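PDB 3E9N: putative short-chain dehydrogenase/reductase from Corynebacterium glutamicum, which probably acts as an NAD(P)-dependent oxidoreductase of the short-chain dehydrogenase/reductase family, perhaps reducing acetoacetyl-CoA, although its actual substrate is not established. Local coordinates for residues Glu20-Leu25 against His29-Leu34; Lys59-Glu64 against Ser114-Pro119; Ala120-Ser125 against Lys162-Asn167; Asp158-Glu163 against Ile169-Val174; Ile210-Asp215 against Thr220-Val225. All coordinates share one frame; numbering follows the deposited sequence.

Interaction 1: residues Glu20-Leu25 against His29-Leu34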
# COMPACT_ATOMS: atom_id res chain seq x y z
N GLU A 20 13.90 -0.76 27.07
CA GLU A 20 12.63 -0.18 27.51
C GLU A 20 11.49 -1.21 27.45
O GLU A 20 10.60 -1.21 28.30
CB GLU A 20 12.27 1.10 26.73
CG GLU A 20 13.25 2.27 26.87
CD GLU A 20 13.43 2.72 28.30
OE1 GLU A 20 14.57 3.04 28.68
OE2 GLU A 20 12.45 2.71 29.09
N ILE A 21 11.50 -2.08 26.44
CA ILE A 21 10.44 -3.09 26.32
C ILE A 21 10.55 -4.10 27.48
O ILE A 21 9.55 -4.48 28.10
CB ILE A 21 10.49 -3.82 24.95
CG1 ILE A 21 10.15 -2.82 23.83
CG2 ILE A 21 9.59 -5.06 24.95
CD1 ILE A 21 10.49 -3.28 22.40
N VAL A 22 11.77 -4.50 27.82
CA VAL A 22 11.93 -5.44 28.95
C VAL A 22 11.44 -4.82 30.25
O VAL A 22 10.74 -5.49 31.02
CB VAL A 22 13.38 -5.94 29.13
CG1 VAL A 22 13.50 -6.62 30.48
CG2 VAL A 22 13.77 -6.91 27.99
N LYS A 23 11.81 -3.56 30.50
CA LYS A 23 11.36 -2.91 31.75
C LYS A 23 9.84 -2.84 31.78
O LYS A 23 9.24 -3.05 32.82
CB LYS A 23 11.99 -1.52 31.98
CG LYS A 23 13.48 -1.42 31.66
CD LYS A 23 14.27 -0.27 32.36
CE LYS A 23 13.62 1.09 32.11
NZ LYS A 23 14.61 2.18 31.79
N ASP A 24 9.20 -2.59 30.64
CA ASP A 24 7.73 -2.44 30.66
C ASP A 24 7.02 -3.75 30.94
O ASP A 24 6.14 -3.81 31.78
CB ASP A 24 7.17 -1.84 29.36
CG ASP A 24 5.66 -1.72 29.36
OD1 ASP A 24 5.19 -0.71 29.88
OD2 ASP A 24 4.91 -2.59 28.86
N LEU A 25 7.41 -4.79 30.20
CA LEU A 25 6.78 -6.11 30.30
C LEU A 25 7.02 -6.82 31.62
O LEU A 25 6.30 -7.76 31.95
CB LEU A 25 7.32 -7.04 29.20
CG LEU A 25 7.01 -6.67 27.74
CD1 LEU A 25 7.55 -7.78 26.77
CD2 LEU A 25 5.50 -6.49 27.61
N HIS A 29 5.02 -9.80 33.43
CA HIS A 29 5.51 -11.03 32.80
C HIS A 29 6.88 -11.30 33.45
O HIS A 29 7.59 -10.35 33.84
CB HIS A 29 5.83 -10.87 31.29
CG HIS A 29 4.67 -10.48 30.40
ND1 HIS A 29 4.13 -9.20 30.37
CD2 HIS A 29 4.03 -11.17 29.42
CE1 HIS A 29 3.19 -9.13 29.44
NE2 HIS A 29 3.10 -10.32 28.85
N ILE A 30 7.23 -12.60 33.57
CA ILE A 30 8.61 -13.05 33.62
C ILE A 30 9.15 -12.89 32.20
O ILE A 30 8.59 -13.42 31.26
CB ILE A 30 8.66 -14.58 33.99
CG1 ILE A 30 8.21 -14.80 35.45
CG2 ILE A 30 10.07 -15.18 33.82
CD1 ILE A 30 7.08 -15.83 35.55
N VAL A 31 10.22 -12.13 32.04
CA VAL A 31 10.72 -11.80 30.70
C VAL A 31 12.03 -12.51 30.36
O VAL A 31 13.06 -12.29 31.03
CB VAL A 31 11.00 -10.28 30.59
CG1 VAL A 31 11.57 -9.95 29.22
CG2 VAL A 31 9.76 -9.44 30.85
N TYR A 32 12.01 -13.33 29.31
CA TYR A 32 13.27 -13.82 28.74
C TYR A 32 13.84 -12.84 27.76
O TYR A 32 13.33 -12.69 26.67
CB TYR A 32 13.10 -15.17 28.12
CG TYR A 32 12.63 -16.17 29.15
CD1 TYR A 32 13.52 -17.04 29.80
CD2 TYR A 32 11.30 -16.20 29.53
CE1 TYR A 32 13.08 -17.94 30.77
CE2 TYR A 32 10.86 -17.08 30.47
CZ TYR A 32 11.74 -17.95 31.10
OH TYR A 32 11.24 -18.81 32.04
N ALA A 33 14.91 -12.18 28.18
CA ALA A 33 15.52 -11.11 27.45
C ALA A 33 16.81 -11.55 26.73
O ALA A 33 17.90 -11.61 27.35
CB ALA A 33 15.81 -9.98 28.41
N LEU A 34 16.70 -11.84 25.44
CA LEU A 34 17.83 -12.25 24.62
C LEU A 34 18.62 -11.07 24.05
O LEU A 34 18.06 -10.22 23.33
CB LEU A 34 17.40 -13.14 23.46
CG LEU A 34 16.97 -14.56 23.79
CD1 LEU A 34 15.62 -14.45 24.47
CD2 LEU A 34 16.88 -15.42 22.51
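The carbonyl oxygen of L25, in the last turn of helix 16-25, is gripped twice by H29. The backbone N of H29 lies 2.8 Å from L25 O, but its N-H...O angle of 123° makes that bond weak. The sounder one comes from the ring: H29 ND1 donates to L25 O over 3.0 Å, in the carbonyl plane and on a lone pair. With CG beside the backbone N (chi1 -61°), the imidazole turns back against the helix end, where its CE1 also meets L25 CD2 at 4.0 Å.

Beyond this clasp the contact is apolar. V31 divides its methyls, CG2 touching L25 CB at 3.8 Å and CG1 facing both methyls of V22. V22 CG2 reaches on to A33 CB at 3.7 Å, so alternate residues of the strand meet the helix. The two axes run nearly antiparallel, 162° apart, as expected where a helix returns to the sheet in the beta-alpha-beta unit 7-11, 16-25, 30-35 of a Rossmann fold.

Because ND1 donates to L25 O, it carries a proton in this arrangement. The ring thereby supplies a hydrogen bond to a buried carbonyl at the helix C-terminus, where the backbone bond alone is poorly aligned.

Interaction 2: residues Lys59-Glu64 against Ser114-Pro119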
# COMPACT_ATOMS: atom_id res chain seq x y z
N LYS A 59 22.89 -17.33 14.84
CA LYS A 59 23.52 -18.62 14.98
C LYS A 59 22.59 -19.59 15.72
O LYS A 59 22.27 -20.69 15.21
CB LYS A 59 24.89 -18.50 15.65
N GLU A 60 22.13 -19.20 16.90
CA GLU A 60 21.23 -20.07 17.66
C GLU A 60 19.89 -20.38 16.94
O GLU A 60 19.55 -21.55 16.73
CB GLU A 60 21.08 -19.59 19.12
CG GLU A 60 22.44 -19.66 19.85
CD GLU A 60 22.59 -18.73 21.05
OE1 GLU A 60 23.70 -18.13 21.22
OE2 GLU A 60 21.62 -18.59 21.84
N VAL A 61 19.16 -19.36 16.50
CA VAL A 61 17.87 -19.65 15.84
C VAL A 61 17.99 -20.39 14.50
O VAL A 61 17.25 -21.35 14.22
CB VAL A 61 17.02 -18.35 15.69
CG1 VAL A 61 15.71 -18.60 14.92
CG2 VAL A 61 16.74 -17.72 17.07
N LEU A 62 18.91 -19.94 13.65
CA LEU A 62 19.03 -20.47 12.28
C LEU A 62 19.98 -21.66 12.15
O LEU A 62 19.70 -22.60 11.42
CB LEU A 62 19.48 -19.37 11.30
CG LEU A 62 18.61 -18.13 11.33
CD1 LEU A 62 19.08 -17.16 10.25
CD2 LEU A 62 17.10 -18.50 11.20
N GLU A 63 21.11 -21.64 12.83
CA GLU A 63 22.06 -22.73 12.62
C GLU A 63 21.83 -23.89 13.60
O GLU A 63 21.75 -25.03 13.16
CB GLU A 63 23.51 -22.22 12.60
CG GLU A 63 23.78 -21.29 11.38
CD GLU A 63 25.10 -20.50 11.49
OE1 GLU A 63 25.09 -19.23 11.29
OE2 GLU A 63 26.13 -21.16 11.81
N GLU A 64 21.63 -23.59 14.88
CA GLU A 64 21.43 -24.62 15.91
C GLU A 64 19.99 -25.11 16.22
O GLU A 64 19.78 -25.87 17.14
CB GLU A 64 22.11 -24.17 17.19
CG GLU A 64 23.55 -23.72 16.92
CD GLU A 64 24.19 -23.12 18.14
OE1 GLU A 64 23.48 -22.99 19.15
OE2 GLU A 64 25.39 -22.78 18.10
N SER A 114 9.65 -17.65 15.61
CA SER A 114 8.23 -17.74 15.88
C SER A 114 7.78 -19.16 15.59
O SER A 114 6.88 -19.68 16.23
CB SER A 114 7.41 -16.78 15.02
OG SER A 114 7.85 -15.46 15.15
N ARG A 115 8.36 -19.81 14.60
CA ARG A 115 7.93 -21.15 14.29
C ARG A 115 8.32 -22.09 15.45
O ARG A 115 7.56 -22.98 15.85
CB ARG A 115 8.54 -21.60 12.94
CG ARG A 115 7.99 -22.96 12.39
CD ARG A 115 8.96 -23.66 11.35
NE ARG A 115 10.32 -23.89 11.88
CZ ARG A 115 10.66 -24.94 12.64
NH1 ARG A 115 11.91 -25.07 13.12
NH2 ARG A 115 9.74 -25.84 12.97
N GLN A 116 9.52 -21.89 15.99
CA GLN A 116 10.02 -22.79 17.02
C GLN A 116 9.17 -22.61 18.27
O GLN A 116 8.97 -23.58 19.01
CB GLN A 116 11.53 -22.57 17.34
CG GLN A 116 12.49 -22.87 16.15
CD GLN A 116 13.84 -22.20 16.33
OE1 GLN A 116 14.07 -21.54 17.35
NE2 GLN A 116 14.74 -22.34 15.35
N LEU A 117 8.68 -21.39 18.52
CA LEU A 117 7.84 -21.10 19.72
C LEU A 117 6.38 -21.22 19.41
O LEU A 117 5.53 -21.03 20.29
CB LEU A 117 8.09 -19.69 20.29
CG LEU A 117 9.50 -19.34 20.76
CD1 LEU A 117 9.63 -17.90 21.19
CD2 LEU A 117 9.84 -20.28 21.90
N LEU A 118 6.05 -21.55 18.17
CA LEU A 118 4.65 -21.71 17.79
C LEU A 118 3.75 -22.51 18.78
O LEU A 118 2.61 -22.10 19.06
CB LEU A 118 4.53 -22.29 16.36
CG LEU A 118 3.24 -21.96 15.62
CD1 LEU A 118 2.91 -20.46 15.74
CD2 LEU A 118 3.37 -22.33 14.19
N PRO A 119 4.20 -23.69 19.25
CA PRO A 119 3.29 -24.50 20.08
C PRO A 119 2.92 -23.80 21.36
O PRO A 119 1.78 -23.87 21.81
CB PRO A 119 4.13 -25.76 20.41
CG PRO A 119 4.98 -25.95 19.15
CD PRO A 119 5.32 -24.50 18.69
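Q116 and V61 carry this sparse contact between segments 59-64 and 114-119, which bury only 87 Å² between them. Q116 contributes the larger share. Its CG lies beside the backbone N (chi1 -64°) and the chain is extended beyond it (chi2 160°), which carries the amide across the gap between two backbones whose nearest CA atoms, those of V61 and Q116, are 8.5 Å apart.

At the tip, Q116 NE2 donates to V61 O over 2.9 Å. The N-H...O angle is 140°, so the bond is moderately bent, yet the oxygen sits close to the amide plane of Q116 and the donor arrives in the carbonyl plane, on a lone pair of V61 O. NE2 also donates to E112 OE2, the stronger of its polar partners, one turn earlier in helix 95-124. V61 meets the amide with its side chain as well: the methyl CG1, anti to the backbone N, approaches Q116 NE2 at 3.9 Å and Q116 OE1 at 4.2 Å, the two side chains meeting at a slant.

Helix 57-63 widens into a pi-type turn here, K59 O accepting from both E63 N at 2.8 Å and E64 N at 3.0 Å, and ends soon after V61, which probably leaves V61 O accessible to a side-chain donor. Nearby, L62 packs on helix 95-124 and on V96 of the second subunit.

Chemically, one neutral amide joins the end of a short helix to the long one: NE2 serves a main-chain carbonyl and a carboxylate, a directional polar tie with little apolar packing between these segments.

Interaction 3: residues Ala120-Ser125 against Lys162-Asn167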
# COMPACT_ATOMS: atom_id res chain seq x y z
N ALA A 120 3.92 -23.15 21.95
CA ALA A 120 3.73 -22.38 23.15
C ALA A 120 2.90 -21.10 22.90
O ALA A 120 2.25 -20.59 23.82
CB ALA A 120 5.09 -22.01 23.74
N LEU A 121 2.97 -20.54 21.69
CA LEU A 121 2.27 -19.30 21.38
C LEU A 121 0.77 -19.64 21.26
O LEU A 121 -0.07 -18.89 21.73
CB LEU A 121 2.76 -18.68 20.07
CG LEU A 121 4.10 -17.98 20.10
CD1 LEU A 121 4.70 -17.73 18.66
CD2 LEU A 121 4.12 -16.73 20.97
N ARG A 122 0.47 -20.76 20.62
CA ARG A 122 -0.87 -21.24 20.44
C ARG A 122 -1.46 -21.60 21.76
O ARG A 122 -2.60 -21.22 22.05
CB ARG A 122 -0.85 -22.49 19.58
CG ARG A 122 -0.64 -22.16 18.12
CD ARG A 122 -0.63 -23.41 17.30
NE ARG A 122 -0.37 -23.13 15.90
CZ ARG A 122 -0.31 -24.08 14.96
NH1 ARG A 122 -0.51 -25.34 15.31
NH2 ARG A 122 -0.08 -23.77 13.69
N ALA A 123 -0.68 -22.31 22.57
CA ALA A 123 -1.10 -22.72 23.90
C ALA A 123 -1.51 -21.55 24.76
O ALA A 123 -2.41 -21.69 25.55
CB ALA A 123 0.04 -23.56 24.64
N ALA A 124 -0.81 -20.42 24.66
CA ALA A 124 -1.11 -19.24 25.47
C ALA A 124 -2.02 -18.26 24.76
O ALA A 124 -2.38 -17.23 25.35
CB ALA A 124 0.19 -18.51 25.93
N SER A 125 -2.41 -18.55 23.52
CA SER A 125 -2.96 -17.53 22.62
C SER A 125 -2.15 -16.20 22.60
O SER A 125 -2.72 -15.11 22.77
CB SER A 125 -4.43 -17.25 22.98
OG SER A 125 -5.20 -18.40 22.80
N LYS A 162 -2.54 -14.27 9.21
CA LYS A 162 -3.66 -15.00 8.58
C LYS A 162 -3.55 -16.49 8.86
O LYS A 162 -4.56 -17.15 9.07
CB LYS A 162 -3.72 -14.82 7.06
CG LYS A 162 -3.85 -13.38 6.53
CD LYS A 162 -3.44 -13.31 5.01
CE LYS A 162 -1.90 -13.61 4.80
NZ LYS A 162 -1.25 -13.17 3.48
N GLU A 163 -2.34 -17.03 8.82
CA GLU A 163 -2.14 -18.41 9.20
C GLU A 163 -2.58 -18.72 10.64
O GLU A 163 -3.05 -19.80 10.91
CB GLU A 163 -0.68 -18.81 9.03
CG GLU A 163 -0.32 -19.36 7.66
CD GLU A 163 1.13 -19.83 7.59
OE1 GLU A 163 1.90 -19.57 8.54
OE2 GLU A 163 1.51 -20.45 6.57
N GLU A 164 -2.40 -17.77 11.57
CA GLU A 164 -2.56 -18.14 12.98
C GLU A 164 -3.75 -17.53 13.72
O GLU A 164 -3.93 -17.85 14.91
CB GLU A 164 -1.28 -17.86 13.76
CG GLU A 164 -0.10 -18.71 13.25
CD GLU A 164 -0.33 -20.19 13.48
OE1 GLU A 164 -1.03 -20.55 14.47
OE2 GLU A 164 0.17 -20.99 12.68
N ALA A 165 -4.54 -16.67 13.07
CA ALA A 165 -5.67 -16.00 13.77
C ALA A 165 -6.61 -16.99 14.47
O ALA A 165 -6.96 -16.79 15.64
CB ALA A 165 -6.46 -15.10 12.83
N ASN A 166 -7.00 -18.05 13.76
CA ASN A 166 -7.85 -19.12 14.34
C ASN A 166 -7.27 -19.84 15.56
O ASN A 166 -8.00 -20.45 16.35
CB ASN A 166 -8.23 -20.15 13.27
CG ASN A 166 -9.31 -19.62 12.36
OD1 ASN A 166 -9.04 -19.29 11.20
ND2 ASN A 166 -10.53 -19.46 12.90
N ASN A 167 -5.95 -19.77 15.72
CA ASN A 167 -5.38 -20.43 16.86
C ASN A 167 -5.25 -19.54 18.05
O ASN A 167 -4.70 -19.98 19.07
CB ASN A 167 -4.05 -21.03 16.50
CG ASN A 167 -4.19 -22.01 15.38
OD1 ASN A 167 -5.11 -22.83 15.39
ND2 ASN A 167 -3.33 -21.90 14.37
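R122, near the end of helix 95-124, reaches across to E164 and N167 around the end of helix 144-164. Its CG lies beside the backbone N, and the chain is then fully extended to NE (chi2 and chi3 both near 180°). CG passes N167 CB at 3.9 Å, the two side chains running alongside and pointing the same way; CD comes to 4.0 Å from E164 OE1. NE then donates to E164 OE1 over 3.0 Å, CZ lies 3.8 Å from N167 ND2, and NH2 donates to E164 OE2 over 3.0 Å. The NH2 bond is nearly straight at 172°, lies in the guanidinium plane and uses the syn lone pair, whereas the NE bond is more bent and tilted. The result is a side-on, two-nitrogen salt bridge, with guanidinium and carboxylate planes only 25° apart.

N167 ND2 sits over one face of the guanidinium and donates to E164 OE1 across 2.7 Å, from the face opposite to R122 NE. E164 OE1 is thus pinned between two donors, which should limit rotation of the carboxylate.

S125 has positive phi and closes helix 95-124 in a Schellman motif. The salt bridge sits between the C-terminal ends of two neighbouring helices packed on one side of the Rossmann-fold sheet.

Interaction 4: residues Asp158-Glu163 against Ile169-Val174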
# COMPACT_ATOMS: atom_id res chain seq x y z
N ASP A 158 2.00 -10.20 7.98
CA ASP A 158 0.63 -10.33 7.47
C ASP A 158 0.22 -11.75 7.13
O ASP A 158 -0.93 -12.11 7.33
CB ASP A 158 0.38 -9.39 6.24
CG ASP A 158 0.45 -7.88 6.62
OD1 ASP A 158 0.24 -7.55 7.81
OD2 ASP A 158 0.75 -7.01 5.76
N ALA A 159 1.12 -12.55 6.57
CA ALA A 159 0.72 -13.93 6.15
C ALA A 159 0.69 -14.86 7.37
O ALA A 159 -0.13 -15.80 7.46
CB ALA A 159 1.64 -14.48 5.13
N PHE A 160 1.58 -14.59 8.30
CA PHE A 160 1.64 -15.27 9.58
C PHE A 160 0.35 -15.02 10.36
O PHE A 160 -0.30 -15.98 10.86
CB PHE A 160 2.86 -14.76 10.37
CG PHE A 160 3.11 -15.52 11.63
CD1 PHE A 160 3.51 -16.84 11.58
CD2 PHE A 160 2.94 -14.92 12.87
CE1 PHE A 160 3.74 -17.55 12.76
CE2 PHE A 160 3.18 -15.62 14.06
CZ PHE A 160 3.58 -16.93 14.02
N ARG A 161 -0.01 -13.74 10.49
CA ARG A 161 -1.29 -13.35 11.09
C ARG A 161 -2.45 -14.15 10.54
O ARG A 161 -3.23 -14.67 11.31
CB ARG A 161 -1.57 -11.83 10.95
CG ARG A 161 -2.93 -11.39 11.51
CD ARG A 161 -3.19 -9.92 11.32
NE ARG A 161 -2.11 -9.12 11.89
CZ ARG A 161 -1.21 -8.48 11.15
NH1 ARG A 161 -1.29 -8.54 9.81
NH2 ARG A 161 -0.27 -7.73 11.74
N LYS A 162 -2.54 -14.27 9.21
CA LYS A 162 -3.66 -15.00 8.58
C LYS A 162 -3.55 -16.49 8.86
O LYS A 162 -4.56 -17.15 9.07
CB LYS A 162 -3.72 -14.82 7.06
CG LYS A 162 -3.85 -13.38 6.53
CD LYS A 162 -3.44 -13.31 5.01
CE LYS A 162 -1.90 -13.61 4.80
NZ LYS A 162 -1.25 -13.17 3.48
N GLU A 163 -2.34 -17.03 8.82
CA GLU A 163 -2.14 -18.41 9.20
C GLU A 163 -2.58 -18.72 10.64
O GLU A 163 -3.05 -19.80 10.91
CB GLU A 163 -0.68 -18.81 9.03
CG GLU A 163 -0.32 -19.36 7.66
CD GLU A 163 1.13 -19.83 7.59
OE1 GLU A 163 1.90 -19.57 8.54
OE2 GLU A 163 1.51 -20.45 6.57
N ILE A 169 -3.67 -16.67 18.15
CA ILE A 169 -2.48 -15.82 18.10
C ILE A 169 -2.75 -14.46 17.47
O ILE A 169 -3.41 -14.34 16.42
CB ILE A 169 -1.32 -16.51 17.35
CG1 ILE A 169 -0.90 -17.80 18.09
CG2 ILE A 169 -0.14 -15.53 17.13
CD1 ILE A 169 0.20 -18.59 17.41
N ARG A 170 -2.26 -13.41 18.14
CA ARG A 170 -2.34 -12.09 17.60
C ARG A 170 -0.97 -11.68 17.07
O ARG A 170 0.09 -12.01 17.65
CB ARG A 170 -2.90 -11.09 18.64
CG ARG A 170 -4.31 -11.54 19.16
CD ARG A 170 -5.00 -10.45 19.96
NE ARG A 170 -4.41 -10.20 21.28
CZ ARG A 170 -4.91 -9.38 22.20
NH1 ARG A 170 -6.05 -8.68 22.00
NH2 ARG A 170 -4.27 -9.24 23.35
N VAL A 171 -1.00 -10.98 15.93
CA VAL A 171 0.21 -10.61 15.27
C VAL A 171 0.16 -9.12 15.00
O VAL A 171 -0.84 -8.60 14.53
CB VAL A 171 0.40 -11.39 13.99
CG1 VAL A 171 1.75 -11.02 13.37
CG2 VAL A 171 0.38 -12.89 14.27
N SER A 172 1.25 -8.43 15.33
CA SER A 172 1.28 -7.01 15.22
C SER A 172 2.63 -6.47 14.76
O SER A 172 3.69 -7.04 15.06
CB SER A 172 0.85 -6.40 16.54
OG SER A 172 0.82 -4.99 16.41
N THR A 173 2.59 -5.37 14.01
CA THR A 173 3.78 -4.71 13.57
C THR A 173 3.82 -3.31 14.07
O THR A 173 2.92 -2.53 13.87
CB THR A 173 3.86 -4.63 12.04
OG1 THR A 173 2.66 -3.98 11.59
CG2 THR A 173 3.93 -6.01 11.45
N VAL A 174 4.89 -2.96 14.73
CA VAL A 174 5.05 -1.63 15.14
C VAL A 174 6.07 -1.09 14.17
O VAL A 174 7.16 -1.65 14.07
CB VAL A 174 5.55 -1.59 16.61
CG1 VAL A 174 6.02 -0.17 16.99
CG2 VAL A 174 4.43 -2.13 17.54
O HOH W 1 1.21 -5.85 10.14
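Both R161 and F160 place CG anti to the backbone N (chi1 near 180° in both), but their chains then diverge around V171. R161 bends at chi3 (-55°), which swings its guanidinium onto the strand backbone. There NE and NH2 grip a single atom, V171 O, each at 3.0 Å from it, in a side-on fork. The oxygen lies near the guanidinium plane, whereas both donors stand above the same face of the carbonyl plane, away from the lone pairs. Closer to the helix, R161 CB rests against V171 CB at 3.6 Å. The F160 and V171 side chains cross at about a right angle, F160 CD2 lying 3.6 Å from V171 CG2.

Helix 144-164 thereby lies on strand 170-176, the axes of the two segments 165° apart and 7.9 Å at closest approach. This is the return from helix to parallel sheet that recurs in a Rossmann fold, the helix's other neighbours here including the second subunit, where T144 packs on F160.

The remaining edge of the guanidinium is also engaged. R161 NH1 donates to D158 OD1 over 2.7 Å, a salt bridge one turn back along the helix, and D158 OD2 is paired with R154. A water accepts from R161 NH2 at 2.9 Å and donates to D158 OD1 and to T173 OG1, bridging helix and strand. T173 OG1 is held further by N224 OD1 in the adjoining strand.

Interaction 5: residues Ile210-Asp215 against Thr220-Val225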
# COMPACT_ATOMS: atom_id res chain seq x y z
N ILE A 210 4.10 -1.27 22.29
CA ILE A 210 3.97 -2.70 22.58
C ILE A 210 2.96 -2.94 23.67
O ILE A 210 2.09 -3.79 23.54
CB ILE A 210 5.34 -3.40 22.79
CG1 ILE A 210 5.92 -3.68 21.42
CG2 ILE A 210 5.14 -4.73 23.54
CD1 ILE A 210 7.34 -3.57 21.36
N ARG A 211 3.02 -2.13 24.70
CA ARG A 211 2.07 -2.23 25.81
C ARG A 211 0.63 -1.98 25.31
O ARG A 211 -0.29 -2.69 25.66
CB ARG A 211 2.47 -1.21 26.90
CG ARG A 211 1.44 -1.07 28.09
CD ARG A 211 1.08 -2.46 28.76
NE ARG A 211 2.27 -3.07 29.33
CZ ARG A 211 2.27 -4.22 30.00
NH1 ARG A 211 3.38 -4.71 30.49
NH2 ARG A 211 1.14 -4.89 30.20
N PHE A 212 0.44 -0.96 24.48
CA PHE A 212 -0.87 -0.74 23.91
C PHE A 212 -1.36 -1.96 23.13
O PHE A 212 -2.56 -2.28 23.12
CB PHE A 212 -0.85 0.48 23.01
CG PHE A 212 -2.11 0.68 22.21
CD1 PHE A 212 -3.29 1.04 22.85
CD2 PHE A 212 -2.10 0.53 20.84
CE1 PHE A 212 -4.44 1.22 22.13
CE2 PHE A 212 -3.25 0.74 20.10
CZ PHE A 212 -4.42 1.07 20.73
N VAL A 213 -0.45 -2.67 22.46
CA VAL A 213 -0.91 -3.72 21.56
C VAL A 213 -1.39 -4.95 22.34
O VAL A 213 -2.46 -5.54 22.04
CB VAL A 213 0.20 -4.13 20.54
CG1 VAL A 213 -0.00 -5.58 20.04
CG2 VAL A 213 0.29 -3.11 19.35
N ILE A 214 -0.63 -5.32 23.35
CA ILE A 214 -0.92 -6.56 24.08
C ILE A 214 -2.06 -6.36 25.06
O ILE A 214 -2.77 -7.31 25.39
CB ILE A 214 0.33 -7.12 24.81
CG1 ILE A 214 0.73 -6.27 26.03
CG2 ILE A 214 1.51 -7.22 23.87
CD1 ILE A 214 2.14 -6.71 26.60
N ASP A 215 -2.26 -5.12 25.50
CA ASP A 215 -3.35 -4.78 26.40
C ASP A 215 -4.68 -4.68 25.69
O ASP A 215 -5.69 -4.58 26.36
CB ASP A 215 -3.09 -3.45 27.11
CG ASP A 215 -2.21 -3.58 28.39
OD1 ASP A 215 -1.80 -4.71 28.82
OD2 ASP A 215 -1.96 -2.50 28.98
N THR A 220 -10.36 -7.74 19.73
CA THR A 220 -9.55 -6.84 18.89
C THR A 220 -8.13 -7.35 18.63
O THR A 220 -7.62 -8.19 19.36
CB THR A 220 -9.47 -5.48 19.54
OG1 THR A 220 -10.73 -5.21 20.17
CG2 THR A 220 -9.23 -4.42 18.52
N GLN A 221 -7.57 -6.89 17.51
CA GLN A 221 -6.16 -7.02 17.13
C GLN A 221 -5.72 -5.61 16.72
O GLN A 221 -6.32 -5.01 15.83
CB GLN A 221 -5.97 -7.90 15.88
CG GLN A 221 -6.08 -9.37 16.09
CD GLN A 221 -5.02 -10.21 15.36
OE1 GLN A 221 -5.31 -11.31 14.89
NE2 GLN A 221 -3.79 -9.72 15.30
N ILE A 222 -4.69 -5.07 17.37
CA ILE A 222 -4.05 -3.87 16.86
C ILE A 222 -2.97 -4.46 16.00
O ILE A 222 -1.90 -4.91 16.52
CB ILE A 222 -3.44 -3.05 17.99
CG1 ILE A 222 -4.48 -2.86 19.11
CG2 ILE A 222 -2.77 -1.70 17.46
CD1 ILE A 222 -5.56 -1.83 18.77
N THR A 223 -3.23 -4.52 14.70
CA THR A 223 -2.28 -5.14 13.79
C THR A 223 -1.09 -4.25 13.38
O THR A 223 -0.00 -4.76 13.06
CB THR A 223 -3.02 -5.66 12.51
OG1 THR A 223 -3.56 -4.55 11.80
CG2 THR A 223 -4.16 -6.57 12.94
N ASN A 224 -1.30 -2.95 13.31
CA ASN A 224 -0.18 -2.11 12.94
C ASN A 224 -0.20 -0.75 13.63
O ASN A 224 -1.27 -0.20 13.91
CB ASN A 224 0.02 -2.05 11.40
CG ASN A 224 1.23 -1.18 11.00
OD1 ASN A 224 2.46 -1.60 11.02
ND2 ASN A 224 0.90 0.06 10.61
N VAL A 225 0.97 -0.26 13.97
CA VAL A 225 1.10 1.06 14.63
C VAL A 225 2.22 1.76 13.91
O VAL A 225 3.33 1.28 13.89
CB VAL A 225 1.46 0.96 16.13
CG1 VAL A 225 1.63 2.32 16.74
CG2 VAL A 225 0.41 0.14 16.94
O HOH W 2 -3.39 -6.60 19.79
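I222 packs against F212 and V213 where helix 203-214 returns to strand 220-229, the edge strand of the chain's parallel Rossmann-type sheet. Its CG2 lies 3.6 Å from F212 CE2, and its CD1 lies 3.7 Å from F212 CZ, so two branches of the isoleucine touch one end of the ring. The two side chains cross at roughly a right angle. With F212 CG anti to the backbone N (chi1 171°), the ring leans from the helix to the strand.

V213 adds a second contact. Its CG2 meets I222 CG2 at 3.9 Å and V225 CG2 at 4.0 Å, and thus joins the two inward-pointing residues of the strand. Between the two segments, a water donates to V213 O at 2.7 Å and accepts from I222 N at 3.1 Å. The segment axes stand 146° apart, and the backbone at T223 leaves extended phi/psi (psi -31°), which lets I222 and V225, three apart, face the same way.

In the next shell, F212 stacks across the interface on F212 of the third subunit, while T220, Q221, I222 and N224 join an antiparallel ladder with a strand of that subunit, extending the sheet into it. Within the chain, strand 170-176 lies alongside: T173 pairs with T223 through the backbone, and S172 OG bonds to I222 O.

Overall arrangement
Interactions 1, 4 and 5 are buried returns from a helix to a strand of the same sheet. Each has an apolar core, but the polar supplement differs: an imidazole on a helix-end carbonyl in 1, an arginine fork plus a water in 4, and a water alone in 5. Interactions 2 and 3 are partly buried contacts between helices, both using helix 95-124, and rely on side-chain polar bonds, neutral in 2 and ionic in 3. Interactions 3 and 4 share helix 144-164, with I169 packing against R122 and E164. Interactions 4 and 5 meet along neighbouring strands, whereas 1 and 5 are joined by the D24-R211 salt bridge and by L25 against I214.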